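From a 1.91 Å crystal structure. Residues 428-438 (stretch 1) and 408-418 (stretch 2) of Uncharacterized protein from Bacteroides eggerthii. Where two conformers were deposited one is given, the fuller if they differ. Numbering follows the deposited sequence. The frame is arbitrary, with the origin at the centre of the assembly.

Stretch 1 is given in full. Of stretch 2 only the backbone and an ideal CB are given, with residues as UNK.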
# COMPACT_ATOMS: atom_id res chain seq x y z
N LYS A 428 9.00 6.23 -4.57
CA LYS A 428 8.41 4.99 -5.08
C LYS A 428 7.71 4.23 -3.95
O LYS A 428 8.30 4.03 -2.89
CB LYS A 428 9.52 4.15 -5.72
CG LYS A 428 9.08 3.14 -6.77
CD LYS A 428 10.27 2.57 -7.55
CE LYS A 428 11.02 1.49 -6.79
NZ LYS A 428 12.09 0.88 -7.63
N LEU A 429 6.47 3.79 -4.18
CA LEU A 429 5.69 2.99 -3.25
C LEU A 429 5.66 1.56 -3.78
O LEU A 429 5.13 1.31 -4.87
CB LEU A 429 4.24 3.51 -3.13
CG LEU A 429 3.26 2.69 -2.28
CD1 LEU A 429 3.77 2.62 -0.85
CD2 LEU A 429 1.84 3.26 -2.35
N CYS A 430 6.16 0.63 -2.98
CA CYS A 430 6.28 -0.78 -3.35
C CYS A 430 5.39 -1.60 -2.42
O CYS A 430 5.55 -1.52 -1.22
CB CYS A 430 7.72 -1.21 -3.27
SG CYS A 430 8.89 -0.11 -4.08
N LEU A 431 4.42 -2.31 -2.99
CA LEU A 431 3.42 -3.07 -2.26
C LEU A 431 3.62 -4.55 -2.56
O LEU A 431 3.95 -4.92 -3.68
CB LEU A 431 2.00 -2.62 -2.64
CG LEU A 431 1.72 -1.11 -2.52
CD1 LEU A 431 0.28 -0.86 -2.93
CD2 LEU A 431 1.97 -0.55 -1.11
N PHE A 432 3.41 -5.37 -1.54
CA PHE A 432 3.54 -6.82 -1.61
C PHE A 432 2.34 -7.45 -0.98
O PHE A 432 1.86 -6.99 0.07
CB PHE A 432 4.78 -7.22 -0.85
CG PHE A 432 4.95 -8.72 -0.60
CD1 PHE A 432 4.46 -9.30 0.58
CD2 PHE A 432 5.75 -9.50 -1.47
CE1 PHE A 432 4.67 -10.65 0.85
CE2 PHE A 432 5.99 -10.83 -1.19
CZ PHE A 432 5.44 -11.41 -0.03
N ALA A 433 1.89 -8.53 -1.59
CA ALA A 433 0.89 -9.45 -1.03
C ALA A 433 1.30 -10.88 -1.39
O ALA A 433 1.90 -11.14 -2.46
CB ALA A 433 -0.52 -9.17 -1.54
N SER A 434 1.00 -11.80 -0.49
CA SER A 434 1.20 -13.23 -0.67
C SER A 434 -0.02 -13.95 -0.14
O SER A 434 -0.51 -13.60 0.92
CB SER A 434 2.39 -13.73 0.15
OG SER A 434 2.67 -15.10 -0.20
N ARG A 435 -0.43 -15.01 -0.81
CA ARG A 435 -1.56 -15.79 -0.40
C ARG A 435 -1.31 -17.27 -0.66
O ARG A 435 -0.86 -17.68 -1.75
CB ARG A 435 -2.80 -15.27 -1.06
CG ARG A 435 -4.08 -15.93 -0.57
CD ARG A 435 -4.53 -17.04 -1.51
NE ARG A 435 -5.79 -17.62 -1.12
CZ ARG A 435 -6.38 -18.63 -1.74
NH1 ARG A 435 -5.80 -19.20 -2.79
NH2 ARG A 435 -7.56 -19.07 -1.33
N THR A 436 -1.61 -18.08 0.36
CA THR A 436 -1.38 -19.54 0.31
C THR A 436 -2.07 -20.23 -0.86
O THR A 436 -3.27 -20.05 -1.05
CB THR A 436 -1.81 -20.20 1.62
OG1 THR A 436 -1.11 -19.56 2.69
CG2 THR A 436 -1.53 -21.72 1.61
N GLN A 437 -1.28 -20.96 -1.64
CA GLN A 437 -1.74 -21.68 -2.85
C GLN A 437 -2.08 -20.75 -4.04
O GLN A 437 -2.68 -21.20 -5.03
CB GLN A 437 -2.86 -22.72 -2.56
CG GLN A 437 -2.39 -23.84 -1.65
CD GLN A 437 -3.49 -24.82 -1.24
OE1 GLN A 437 -3.74 -25.05 -0.05
NE2 GLN A 437 -4.17 -25.36 -2.20
N SER A 438 -1.67 -19.49 -3.98
CA SER A 438 -1.79 -18.57 -5.12
C SER A 438 -0.46 -17.95 -5.50
O SER A 438 -0.20 -17.72 -6.64
CB SER A 438 -2.77 -17.46 -4.86
OG SER A 438 -4.03 -17.98 -4.55
N UNK A 408 -8.88 -24.30 2.41
CA UNK A 408 -9.05 -24.37 3.87
C UNK A 408 -7.92 -23.77 4.69
O UNK A 408 -7.98 -23.80 5.88
CB UNK A 408 -9.22 -25.83 4.29
N UNK A 409 -6.89 -23.18 4.06
CA UNK A 409 -5.74 -22.65 4.79
C UNK A 409 -5.23 -21.38 4.08
O UNK A 409 -4.07 -21.29 3.71
CB UNK A 409 -4.63 -23.70 4.89
N UNK A 410 -6.13 -20.40 3.95
CA UNK A 410 -5.97 -19.24 3.09
C UNK A 410 -5.23 -18.09 3.80
O UNK A 410 -5.65 -16.92 3.78
CB UNK A 410 -7.34 -18.76 2.61
N UNK A 411 -4.09 -18.42 4.40
CA UNK A 411 -3.29 -17.42 5.09
C UNK A 411 -2.70 -16.48 4.00
O UNK A 411 -2.25 -16.96 2.89
CB UNK A 411 -2.20 -18.07 5.94
N UNK A 412 -2.80 -15.19 4.28
CA UNK A 412 -2.36 -14.11 3.38
C UNK A 412 -1.60 -13.07 4.16
O UNK A 412 -1.90 -12.84 5.34
CB UNK A 412 -3.55 -13.47 2.66
N UNK A 413 -0.59 -12.49 3.53
CA UNK A 413 0.27 -11.48 4.12
C UNK A 413 0.34 -10.28 3.15
O UNK A 413 0.11 -10.38 1.93
CB UNK A 413 1.66 -12.05 4.41
N UNK A 414 0.61 -9.13 3.74
CA UNK A 414 0.91 -7.89 3.03
C UNK A 414 2.18 -7.30 3.62
O UNK A 414 2.56 -7.58 4.77
CB UNK A 414 -0.25 -6.90 3.12
N UNK A 415 2.82 -6.45 2.84
CA UNK A 415 4.00 -5.70 3.30
C UNK A 415 4.21 -4.56 2.31
O UNK A 415 3.66 -4.57 1.23
CB UNK A 415 5.24 -6.59 3.40
N UNK A 416 5.02 -3.59 2.70
CA UNK A 416 5.33 -2.51 1.77
C UNK A 416 6.67 -1.93 2.09
O UNK A 416 7.17 -2.12 3.19
CB UNK A 416 4.26 -1.42 1.81
N UNK A 417 7.20 -1.19 1.13
CA UNK A 417 8.47 -0.49 1.22
C UNK A 417 8.38 0.82 0.42
O UNK A 417 7.87 0.83 -0.71
CB UNK A 417 9.61 -1.37 0.71
N UNK A 418 8.85 1.90 1.01
CA UNK A 418 8.89 3.23 0.39
C UNK A 418 10.32 3.59 0.04
O UNK A 418 11.17 3.61 0.90
CB UNK A 418 8.29 4.29 1.32

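Strand 428-435 runs antiparallel to 412-418, so the facing residue of stretch 1 largely sets the terms at each position of stretch 2.

Position 408 lies beyond the contact, with nothing of stretch 1 near its ideal CB; many residues would fit, and the deposited one is G408.

At 409 the CB points sideways, 4.9 Å from T436 CG2, but the amide of Q437 lies within reach of a longer side chain. A polar group able to donate or accept would suit. It is N409: its ND2 donates to Q437 OE1 at 2.9 Å, almost linearly, and sits 3.4 Å from T436 CG2.

Position 410 has its ideal CB 4.0 Å from R435 NH2. Something small, or an acceptor, could serve; A410 merely packs its methyl there.

At 411 the backbone does the work: the carbonyl oxygen receives both T436 N and T436 OG1, each at 2.8 Å. The CB points sideways, 3.7 Å from T436 OG1, so several side chains that leave the hydroxyl free could serve; L411 sets its CB 3.8 Å from T436 OG1.

Position 412 begins the strand opposite R435, its ideal CB 3.5 Å from S434 O and 4.1 Å from R435 CG. A small side chain sits easily beside that aliphatic stem, and A412 is found, its CB 4.1 Å from R435 CG.

Position 413 pairs with S434 through two backbone hydrogen bonds, and its CB shares a face with F432 and S434. The serine hydroxyl invites a flexible polar chain. Q413 bends back, with chi1 m and chi2 p, until OE1 is 3.7 Å from S434 CB; a water donates to Q413 OE1 (2.7 Å) and also hydrogen-bonds S434 OG (3.0 Å).

At 414, facing A433, the extended backbone favours beta-branched residues, with valine, isoleucine or threonine all plausible. T414 brings CG2 to 4.5 Å from A433 CB, while its hydroxyl bonds elsewhere in the structure.

Position 415 forms a hydrogen-bonded pair with F432, whose CD1 lies 4.0 Å from the ideal CB. An apolar residue would seem natural, yet D415 is found; it brings its CB to 3.9 Å from F432 CD1, and its carboxylate oxygens bond elsewhere in the structure.

At 416 the ideal CB is tight against C430 O, 3.3 Å away, and 3.8 Å from L431 CD2. Leucine or an aromatic could suit. Y416 meets L431 CD2 with its CB at 3.8 Å, and the ring leads away.

Position 417 pairs with C430, where an apolar or aromatic group could meet the sulfur. Y417 presents its ring edge, CD2 4.2 Å from C430 SG.

Position 418, opposite L429, suits a branched aliphatic: I418 CG1 packs 4.0 Å from L429 CD1.

Stretch 2, residues 408-418: GNALAQTDYYI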
# COMPACT_ATOMS: atom_id res chain seq x y z
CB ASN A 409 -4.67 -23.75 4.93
CG ASN A 409 -4.44 -24.51 3.65
OD1 ASN A 409 -4.67 -25.71 3.59
ND2 ASN A 409 -4.07 -23.79 2.58
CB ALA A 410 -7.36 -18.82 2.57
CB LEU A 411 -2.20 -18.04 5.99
CG LEU A 411 -2.66 -18.67 7.33
CD1 LEU A 411 -3.38 -17.65 8.23
CD2 LEU A 411 -3.50 -19.92 7.09
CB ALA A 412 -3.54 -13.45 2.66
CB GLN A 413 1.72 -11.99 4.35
CG GLN A 413 1.83 -13.15 5.32
CD GLN A 413 1.37 -14.47 4.76
OE1 GLN A 413 1.65 -14.79 3.59
NE2 GLN A 413 0.68 -15.26 5.58
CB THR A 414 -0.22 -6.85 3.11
OG1 THR A 414 -0.46 -6.51 4.47
CG2 THR A 414 -1.48 -7.36 2.43
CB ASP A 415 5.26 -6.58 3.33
CG ASP A 415 5.48 -7.30 4.67
OD1 ASP A 415 5.41 -6.64 5.77
OD2 ASP A 415 5.78 -8.53 4.61
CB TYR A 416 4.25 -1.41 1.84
CG TYR A 416 4.22 -0.67 3.15
CD1 TYR A 416 3.45 -1.13 4.22
CD2 TYR A 416 4.93 0.53 3.31
CE1 TYR A 416 3.43 -0.44 5.42
CE2 TYR A 416 4.91 1.22 4.51
CZ TYR A 416 4.15 0.73 5.55
OH TYR A 416 4.14 1.40 6.69
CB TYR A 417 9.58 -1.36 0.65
CG TYR A 417 10.90 -0.64 0.53
CD1 TYR A 417 11.67 -0.40 1.65
CD2 TYR A 417 11.38 -0.24 -0.73
CE1 TYR A 417 12.89 0.25 1.54
CE2 TYR A 417 12.61 0.42 -0.85
CZ TYR A 417 13.35 0.66 0.29
OH TYR A 417 14.55 1.28 0.21
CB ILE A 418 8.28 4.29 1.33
CG1 ILE A 418 6.77 3.98 1.48
CG2 ILE A 418 8.53 5.71 0.76
CD1 ILE A 418 5.99 4.83 2.45
O HOH W 1 1.08 -16.68 1.74
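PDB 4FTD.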